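Conserved hypothetical protein (Pseudomonas aeruginosa, PDB 1YLL) is of unknown function but belongs to the HutD family of cupin-clan beta-barrel proteins, probably linked to histidine utilisation. Local coordinates at residues 5-11 with 166-172; 25-31 with 42-48; 139-145 with 190-196. All coordinates share one frame; numbering follows the deposited sequence. Where two conformers were deposited one is given.

Contact 1: residues 5-11 with 166-172; sequences ELRILRA and HDCLCAE
The guanidinium of Arg10 meets Asp167 at its edge, where Arg10 NH2 donates to Asp167 OD1 (2.8 Å) from close to its own plane. One face of the same group lies over Ile8, whose CG2 sits under its centre, 3.4 Å from the plane. The carboxylate of Asp167 is turned almost perpendicular to the guanidinium, 81° between planes, and the arginine NH2 meets OD1 from above the carboxylate plane. The other oxygen, Asp167 OD2, takes the backbone N of Ala11 on its anti side (3.0 Å), tilted out of the carboxylate plane; OD1 also receives Ala164 N, while Arg10 NH2 also donates to Gln162 O. A bend at chi2 (-71°) folds the arginine chain back over Ile8 and toward Asp167. Beyond this salt bridge the segments run as antiparallel strands; 6-9 is the outermost strand, within this chain, of a five-stranded sheet otherwise built from the C-terminal part of this cupin-clan protein, with 168-171 next inward. Paired backbone bonds join Arg7 to Cys170 and Leu9 to Cys168, the shortest from Leu9 N to Cys168 O (2.7 Å). Leu6, Ile8, Leu169 and Ala171 share one face, where Leu169 CD1 touches Ile8 CG1 at 3.8 Å. On the other face Leu9 CD1 rests on Cys170 CB (3.9 Å), and Leu9 and Cys168 both reach Ile29 of strand 24-31.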
# COMPACT_ATOMS: atom_id res chain seq x y z
N GLU D 5 8.69 13.24 -12.02
CA GLU D 5 8.53 12.09 -11.08
C GLU D 5 7.04 11.93 -10.74
O GLU D 5 6.21 11.82 -11.64
CB GLU D 5 9.34 12.33 -9.81
CG GLU D 5 10.73 12.91 -10.07
CD GLU D 5 11.59 12.97 -8.81
OE1 GLU D 5 12.04 11.90 -8.35
OE2 GLU D 5 11.81 14.08 -8.27
N LEU D 6 6.71 11.94 -9.46
CA LEU D 6 5.31 11.78 -9.07
C LEU D 6 4.84 12.83 -8.07
O LEU D 6 5.42 12.98 -7.00
CB LEU D 6 5.11 10.38 -8.49
CG LEU D 6 3.67 9.97 -8.27
CD1 LEU D 6 3.14 10.54 -6.97
CD2 LEU D 6 2.85 10.43 -9.47
N ARG D 7 3.78 13.55 -8.41
CA ARG D 7 3.25 14.59 -7.54
C ARG D 7 1.73 14.57 -7.60
O ARG D 7 1.14 14.20 -8.61
CB ARG D 7 3.75 15.97 -7.99
CG ARG D 7 5.26 16.16 -7.98
CD ARG D 7 5.81 16.25 -6.57
NE ARG D 7 7.19 16.73 -6.54
CZ ARG D 7 8.22 16.11 -7.10
NH1 ARG D 7 8.04 14.97 -7.75
NH2 ARG D 7 9.44 16.62 -7.02
N ILE D 8 1.10 14.94 -6.49
CA ILE D 8 -0.35 15.01 -6.48
C ILE D 8 -0.68 16.48 -6.49
O ILE D 8 -0.26 17.24 -5.59
CB ILE D 8 -0.95 14.30 -5.26
CG1 ILE D 8 -0.66 12.79 -5.36
CG2 ILE D 8 -2.46 14.51 -5.24
CD1 ILE D 8 -1.24 11.97 -4.23
N LEU D 9 -1.39 16.90 -7.54
CA LEU D 9 -1.75 18.30 -7.69
C LEU D 9 -3.05 18.54 -6.95
O LEU D 9 -3.98 17.75 -7.05
CB LEU D 9 -1.90 18.64 -9.20
CG LEU D 9 -0.64 18.25 -9.99
CD1 LEU D 9 -0.88 18.40 -11.48
CD2 LEU D 9 0.55 19.09 -9.51
N ARG D 10 -3.10 19.61 -6.16
CA ARG D 10 -4.30 19.89 -5.40
C ARG D 10 -5.19 20.94 -6.03
O ARG D 10 -4.74 22.02 -6.39
CB ARG D 10 -3.91 20.30 -3.98
CG ARG D 10 -2.97 19.29 -3.34
CD ARG D 10 -3.70 17.99 -2.99
NE ARG D 10 -2.77 16.99 -2.48
CZ ARG D 10 -3.10 15.74 -2.17
NH1 ARG D 10 -2.18 14.91 -1.71
NH2 ARG D 10 -4.36 15.32 -2.29
N ALA D 11 -6.47 20.62 -6.11
CA ALA D 11 -7.44 21.51 -6.72
C ALA D 11 -7.45 22.88 -6.06
O ALA D 11 -7.59 23.89 -6.74
CB ALA D 11 -8.81 20.89 -6.66
N HIS D 166 -11.43 16.59 -7.19
CA HIS D 166 -10.73 17.35 -8.22
C HIS D 166 -9.23 17.39 -8.13
O HIS D 166 -8.59 18.10 -8.91
CB HIS D 166 -11.30 18.78 -8.38
CG HIS D 166 -12.69 18.79 -8.91
ND1 HIS D 166 -13.32 19.94 -9.35
CD2 HIS D 166 -13.60 17.79 -9.07
CE1 HIS D 166 -14.55 19.65 -9.74
NE2 HIS D 166 -14.74 18.35 -9.58
N ASP D 167 -8.64 16.63 -7.20
CA ASP D 167 -7.17 16.58 -7.13
C ASP D 167 -6.71 15.68 -8.30
O ASP D 167 -7.49 14.87 -8.81
CB ASP D 167 -6.68 15.95 -5.83
CG ASP D 167 -6.89 16.85 -4.61
OD1 ASP D 167 -6.66 16.35 -3.48
OD2 ASP D 167 -7.25 18.04 -4.76
N CYS D 168 -5.44 15.78 -8.65
CA CYS D 168 -4.94 15.00 -9.78
C CYS D 168 -3.50 14.52 -9.60
O CYS D 168 -2.60 15.30 -9.37
CB CYS D 168 -5.06 15.86 -11.04
SG CYS D 168 -4.64 15.07 -12.67
N LEU D 169 -3.31 13.22 -9.72
CA LEU D 169 -1.96 12.69 -9.65
C LEU D 169 -1.31 12.99 -10.98
O LEU D 169 -1.94 12.87 -12.02
CB LEU D 169 -1.98 11.19 -9.48
CG LEU D 169 -0.57 10.61 -9.61
CD1 LEU D 169 -0.03 10.36 -8.21
CD2 LEU D 169 -0.57 9.34 -10.40
N CYS D 170 -0.05 13.41 -10.97
CA CYS D 170 0.66 13.65 -12.23
C CYS D 170 1.96 12.87 -12.13
O CYS D 170 2.79 13.20 -11.28
CB CYS D 170 0.97 15.14 -12.44
SG CYS D 170 1.89 15.51 -14.02
N ALA D 171 2.12 11.84 -12.96
CA ALA D 171 3.36 11.05 -12.98
C ALA D 171 3.98 11.13 -14.37
O ALA D 171 3.35 10.81 -15.38
CB ALA D 171 3.08 9.59 -12.61
N GLU D 172 5.23 11.57 -14.43
CA GLU D 172 5.89 11.72 -15.71
C GLU D 172 7.21 10.98 -15.71
O GLU D 172 7.75 10.71 -14.66
CB GLU D 172 6.17 13.20 -16.01
CG GLU D 172 5.07 13.96 -16.70
CD GLU D 172 5.49 15.40 -16.98
OE1 GLU D 172 5.70 16.15 -16.00
OE2 GLU D 172 5.63 15.77 -18.17

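Contact 2: residues 25-31 with 42-48; sequences STEEIAR and WRLSIAD
Glu28 and Arg43 meet through a salt bridge from Arg43 NE to Glu28 OE2 (2.8 Å), which leaves the arginine in its guanidinium plane but arrives 48° above the plane of the carboxylate. The two flat groups stand nearly perpendicular. Glu28 is also gripped side-on by Arg31 of its own strand, NE to OE1 (2.7 Å) and NH2 to OE2 (2.9 Å), the latter on the syn lone pair. OE2 therefore accepts from both arginines, and the carboxylate would be expected to offset their neighbouring positive charges. Glu28 reaches this position with CG anti to the backbone N (chi1 179°) and an extended chain, while Arg31 NH1 is tied to the carbonyls of Gly34 and Gly36. Ser45 CB lies against one face of the Arg43 guanidinium. Behind the network a classic beta bulge sets Ile29 and Ala30 both against Leu44: Leu44 O takes Ile29 N at 2.8 Å and, weakly, Ala30 N at 3.3 Å. The bulge turns Ile29 toward the partner strand, where its CD1 touches Leu44 CD1 (3.9 Å) and Ile46 CG1 (3.9 Å). The carbonyl carbon of Arg31 lies over one face of the Trp42 ring, toward its rim. The two strands form a beta hairpin; 42-49 pairs onward with 108-115 and 24-31 with 17-18, while Ile29, Trp42, Leu44 and Ile46 pack on strand 141-146.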
# COMPACT_ATOMS: atom_id res chain seq x y z
N SER D 25 -14.41 30.30 -17.46
CA SER D 25 -13.05 30.44 -16.97
C SER D 25 -12.37 29.09 -17.05
O SER D 25 -13.03 28.06 -17.16
CB SER D 25 -13.05 30.92 -15.51
OG SER D 25 -13.76 30.02 -14.69
N THR D 26 -11.05 29.10 -17.01
CA THR D 26 -10.34 27.85 -17.08
C THR D 26 -9.34 27.72 -15.97
O THR D 26 -8.64 28.68 -15.65
CB THR D 26 -9.61 27.72 -18.41
OG1 THR D 26 -10.58 27.68 -19.46
CG2 THR D 26 -8.81 26.40 -18.44
N GLU D 27 -9.29 26.53 -15.38
CA GLU D 27 -8.31 26.22 -14.34
C GLU D 27 -7.33 25.17 -14.91
O GLU D 27 -7.70 24.02 -15.07
CB GLU D 27 -8.99 25.66 -13.08
CG GLU D 27 -9.85 26.67 -12.33
CD GLU D 27 -10.40 26.12 -11.01
OE1 GLU D 27 -10.40 24.89 -10.81
OE2 GLU D 27 -10.86 26.94 -10.19
N GLU D 28 -6.10 25.58 -15.21
CA GLU D 28 -5.12 24.63 -15.75
C GLU D 28 -4.57 23.76 -14.67
O GLU D 28 -4.05 24.24 -13.65
CB GLU D 28 -3.97 25.37 -16.46
CG GLU D 28 -2.90 24.40 -17.02
CD GLU D 28 -1.91 25.07 -17.99
OE1 GLU D 28 -0.71 24.77 -17.91
OE2 GLU D 28 -2.34 25.87 -18.83
N ILE D 29 -4.68 22.46 -14.87
CA ILE D 29 -4.17 21.50 -13.90
C ILE D 29 -2.70 21.25 -14.14
O ILE D 29 -1.89 21.28 -13.20
CB ILE D 29 -4.95 20.17 -14.02
CG1 ILE D 29 -6.43 20.42 -13.67
CG2 ILE D 29 -4.34 19.10 -13.10
CD1 ILE D 29 -7.31 19.21 -13.89
N ALA D 30 -2.34 21.01 -15.40
CA ALA D 30 -0.97 20.69 -15.73
C ALA D 30 -0.70 20.75 -17.23
O ALA D 30 -1.63 20.69 -18.04
CB ALA D 30 -0.67 19.27 -15.22
N ARG D 31 0.57 20.88 -17.61
CA ARG D 31 0.96 20.84 -19.02
C ARG D 31 2.35 20.19 -19.04
O ARG D 31 3.02 20.16 -18.01
CB ARG D 31 1.04 22.22 -19.65
CG ARG D 31 2.08 23.11 -19.01
CD ARG D 31 2.24 24.36 -19.85
NE ARG D 31 0.98 25.10 -19.95
CZ ARG D 31 0.73 26.02 -20.87
NH1 ARG D 31 1.66 26.33 -21.78
NH2 ARG D 31 -0.46 26.60 -20.93
N TRP D 42 0.78 18.89 -24.29
CA TRP D 42 -0.52 18.45 -23.78
C TRP D 42 -0.84 19.35 -22.60
O TRP D 42 0.05 19.93 -21.96
CB TRP D 42 -0.55 16.96 -23.38
CG TRP D 42 0.47 16.53 -22.38
CD1 TRP D 42 1.60 15.80 -22.64
CD2 TRP D 42 0.44 16.75 -20.97
NE1 TRP D 42 2.28 15.57 -21.48
CE2 TRP D 42 1.60 16.14 -20.44
CE3 TRP D 42 -0.44 17.41 -20.10
CZ2 TRP D 42 1.91 16.18 -19.06
CZ3 TRP D 42 -0.14 17.44 -18.74
CH2 TRP D 42 1.03 16.83 -18.23
N ARG D 43 -2.13 19.52 -22.37
CA ARG D 43 -2.61 20.35 -21.28
C ARG D 43 -3.89 19.74 -20.73
O ARG D 43 -4.76 19.31 -21.50
CB ARG D 43 -2.92 21.75 -21.79
CG ARG D 43 -3.46 22.69 -20.77
CD ARG D 43 -3.46 24.09 -21.38
NE ARG D 43 -4.26 25.05 -20.63
CZ ARG D 43 -5.57 25.24 -20.79
NH1 ARG D 43 -6.19 26.16 -20.07
NH2 ARG D 43 -6.26 24.50 -21.65
N LEU D 44 -4.00 19.72 -19.41
CA LEU D 44 -5.19 19.18 -18.74
C LEU D 44 -5.80 20.34 -17.97
O LEU D 44 -5.08 21.11 -17.32
CB LEU D 44 -4.76 18.09 -17.75
CG LEU D 44 -5.33 16.67 -17.62
CD1 LEU D 44 -5.70 16.42 -16.14
CD2 LEU D 44 -6.50 16.41 -18.57
N SER D 45 -7.11 20.47 -18.01
CA SER D 45 -7.72 21.60 -17.31
C SER D 45 -9.18 21.33 -16.99
O SER D 45 -9.79 20.39 -17.51
CB SER D 45 -7.66 22.84 -18.20
OG SER D 45 -8.37 22.61 -19.44
N ILE D 46 -9.72 22.19 -16.12
CA ILE D 46 -11.14 22.16 -15.76
C ILE D 46 -11.66 23.52 -16.20
O ILE D 46 -11.01 24.53 -15.94
CB ILE D 46 -11.36 22.08 -14.26
CG1 ILE D 46 -10.92 20.74 -13.72
CG2 ILE D 46 -12.85 22.30 -13.96
CD1 ILE D 46 -10.75 20.87 -12.20
N ALA D 47 -12.79 23.57 -16.87
CA ALA D 47 -13.30 24.88 -17.27
C ALA D 47 -14.71 25.05 -16.72
O ALA D 47 -15.40 24.06 -16.45
CB ALA D 47 -13.30 25.03 -18.79
N ASP D 48 -15.08 26.30 -16.49
CA ASP D 48 -16.42 26.64 -16.04
C ASP D 48 -17.02 27.27 -17.27
O ASP D 48 -16.40 28.12 -17.90
CB ASP D 48 -16.40 27.64 -14.90
CG ASP D 48 -16.06 26.99 -13.58
OD1 ASP D 48 -15.44 25.91 -13.61
OD2 ASP D 48 -16.41 27.55 -12.52
O HOH W 1 -9.93 24.73 -20.97
O HOH W 2 -13.65 28.40 -11.57

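Contact 3: residues 139-145 with 190-196; sequences ASTLLLF and VCAVELD
Leu144 reaches across to segment 190-196 by its two methyl branches. Its CB starts on the sheet face shared with Leu142, Ala192 and Glu194, and CG, anti to the backbone N (chi1 -169°), carries the branches toward the partner strand. There Leu144 CD1 touches Val190 CB (3.9 Å), while CD2 lies against Ala192, 3.7 Å from its CA and 3.8 Å from its CB. On the same face Leu142 and Glu194 lie side by side and point the same way, with Leu142 CD1 3.6 Å from Glu194 CG. The carboxylate of Glu194 continues to Arg123 of the third subunit in a salt bridge through OE1, and its OE2 accepts from a water that also takes the N-H of Ala139. These strands are neighbours in the five-stranded antiparallel sheet built mostly from the C-terminal part of the chain, consistent with one of the beta-barrels of a cupin-type fold; strand 168-171 flanks 141-146 and strand 120-129 flanks 187-197. Three hydrogen-bonded pairs, Thr141 with Leu195, Leu143 with Val193 and Phe145 with Cys191, join them, each by two backbone bonds. The opposite face carries Leu143, whose CD1 meets Leu195 CD1 at 4.0 Å, and Phe145, whose ring stacks on Phe111 and also meets His166. At the entry to strand 141-146, Ser140 N donates to Asp196 OD1 (2.9 Å) from 39° above the carboxylate plane. A second water donates to Asp196 OD1 (2.8 Å) and is hydrogen-bonded to Ser140 OG at 2.6 Å.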
# COMPACT_ATOMS: atom_id res chain seq x y z
N ALA D 139 2.64 3.32 -20.17
CA ALA D 139 2.64 4.76 -20.44
C ALA D 139 3.63 5.49 -19.57
O ALA D 139 3.73 5.24 -18.36
CB ALA D 139 1.24 5.35 -20.23
N SER D 140 4.34 6.42 -20.21
CA SER D 140 5.35 7.21 -19.53
C SER D 140 4.73 8.32 -18.71
O SER D 140 5.31 8.77 -17.72
CB SER D 140 6.31 7.81 -20.55
OG SER D 140 5.64 8.68 -21.42
N THR D 141 3.56 8.80 -19.13
CA THR D 141 2.89 9.84 -18.36
C THR D 141 1.49 9.41 -17.95
O THR D 141 0.74 8.90 -18.79
CB THR D 141 2.79 11.15 -19.15
OG1 THR D 141 4.10 11.72 -19.29
CG2 THR D 141 1.88 12.15 -18.42
N LEU D 142 1.17 9.55 -16.67
CA LEU D 142 -0.17 9.25 -16.18
C LEU D 142 -0.73 10.45 -15.41
O LEU D 142 -0.10 10.97 -14.51
CB LEU D 142 -0.22 8.00 -15.27
CG LEU D 142 -1.54 7.85 -14.48
CD1 LEU D 142 -2.69 7.54 -15.44
CD2 LEU D 142 -1.47 6.74 -13.44
N LEU D 143 -1.92 10.91 -15.81
CA LEU D 143 -2.59 11.96 -15.09
C LEU D 143 -3.84 11.25 -14.56
O LEU D 143 -4.61 10.67 -15.34
CB LEU D 143 -2.98 13.11 -16.04
CG LEU D 143 -1.79 13.73 -16.77
CD1 LEU D 143 -2.26 14.64 -17.90
CD2 LEU D 143 -0.97 14.47 -15.74
N LEU D 144 -4.04 11.23 -13.25
CA LEU D 144 -5.20 10.53 -12.70
C LEU D 144 -6.03 11.56 -11.92
O LEU D 144 -5.64 12.00 -10.84
CB LEU D 144 -4.73 9.38 -11.77
CG LEU D 144 -5.76 8.36 -11.30
CD1 LEU D 144 -6.76 9.04 -10.41
CD2 LEU D 144 -6.47 7.69 -12.48
N PHE D 145 -7.14 11.98 -12.52
CA PHE D 145 -7.99 13.02 -11.97
C PHE D 145 -9.13 12.42 -11.16
O PHE D 145 -9.80 11.54 -11.65
CB PHE D 145 -8.59 13.83 -13.11
CG PHE D 145 -9.58 14.87 -12.68
CD1 PHE D 145 -9.14 16.09 -12.17
CD2 PHE D 145 -10.96 14.64 -12.80
CE1 PHE D 145 -10.06 17.07 -11.79
CE2 PHE D 145 -11.90 15.63 -12.43
CZ PHE D 145 -11.46 16.82 -11.93
N VAL D 190 -13.00 8.46 -11.32
CA VAL D 190 -11.69 9.04 -11.65
C VAL D 190 -11.54 9.01 -13.16
O VAL D 190 -12.22 8.26 -13.84
CB VAL D 190 -10.49 8.24 -11.02
CG1 VAL D 190 -10.61 8.23 -9.49
CG2 VAL D 190 -10.48 6.84 -11.50
N CYS D 191 -10.66 9.87 -13.70
CA CYS D 191 -10.40 9.84 -15.13
C CYS D 191 -8.91 9.59 -15.26
O CYS D 191 -8.07 10.37 -14.76
CB CYS D 191 -10.78 11.15 -15.77
SG CYS D 191 -10.73 11.02 -17.61
N ALA D 192 -8.59 8.47 -15.89
CA ALA D 192 -7.21 8.07 -16.10
C ALA D 192 -6.81 8.54 -17.49
O ALA D 192 -7.40 8.09 -18.48
CB ALA D 192 -7.11 6.56 -16.02
N VAL D 193 -5.81 9.41 -17.55
CA VAL D 193 -5.30 9.94 -18.83
C VAL D 193 -3.85 9.47 -18.98
O VAL D 193 -3.03 9.76 -18.11
CB VAL D 193 -5.36 11.48 -18.84
CG1 VAL D 193 -4.75 12.01 -20.14
CG2 VAL D 193 -6.81 11.93 -18.77
N GLU D 194 -3.53 8.76 -20.07
CA GLU D 194 -2.16 8.27 -20.26
C GLU D 194 -1.65 8.82 -21.56
O GLU D 194 -2.38 8.86 -22.56
CB GLU D 194 -2.14 6.72 -20.21
CG GLU D 194 -2.67 6.25 -18.84
CD GLU D 194 -3.11 4.79 -18.78
OE1 GLU D 194 -4.20 4.51 -18.18
OE2 GLU D 194 -2.35 3.94 -19.28
N LEU D 195 -0.40 9.27 -21.54
CA LEU D 195 0.23 9.86 -22.71
C LEU D 195 1.61 9.24 -22.90
O LEU D 195 2.26 8.84 -21.94
CB LEU D 195 0.39 11.38 -22.48
CG LEU D 195 -0.93 12.17 -22.42
CD1 LEU D 195 -0.86 13.27 -21.37
CD2 LEU D 195 -1.18 12.79 -23.77
N ASP D 196 2.02 9.15 -24.16
CA ASP D 196 3.35 8.67 -24.51
C ASP D 196 3.85 9.61 -25.58
O ASP D 196 3.07 10.12 -26.38
CB ASP D 196 3.31 7.25 -25.03
CG ASP D 196 3.43 6.24 -23.92
OD1 ASP D 196 4.41 6.34 -23.15
OD2 ASP D 196 2.55 5.37 -23.83
O HOH W 3 -0.21 2.10 -20.88
O HOH W 4 6.67 7.99 -23.69

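How the contacts relate
From the N terminus, strand 6-9 pairs with strand 168-171 far along the chain, so contact 1 closes a long loop. Contact 2, a local hairpin, closes first and lies nested within it. Contact 3 follows in series after contact 2 and closes the loop between strands 141-146 and 187-197; its first strand lies inside the loop of contact 1 and its second beyond it, so contacts 1 and 3 cross. Those two share one sheet. Contact 2 belongs to the six-stranded sheet and packs against the other: Leu9 touches Ala30, and Trp42 touches Leu143 and Leu195. Strand 6-9, first in the chain, is thereby added as an outermost strand to a sheet whose other strands all come from residue 120 onward.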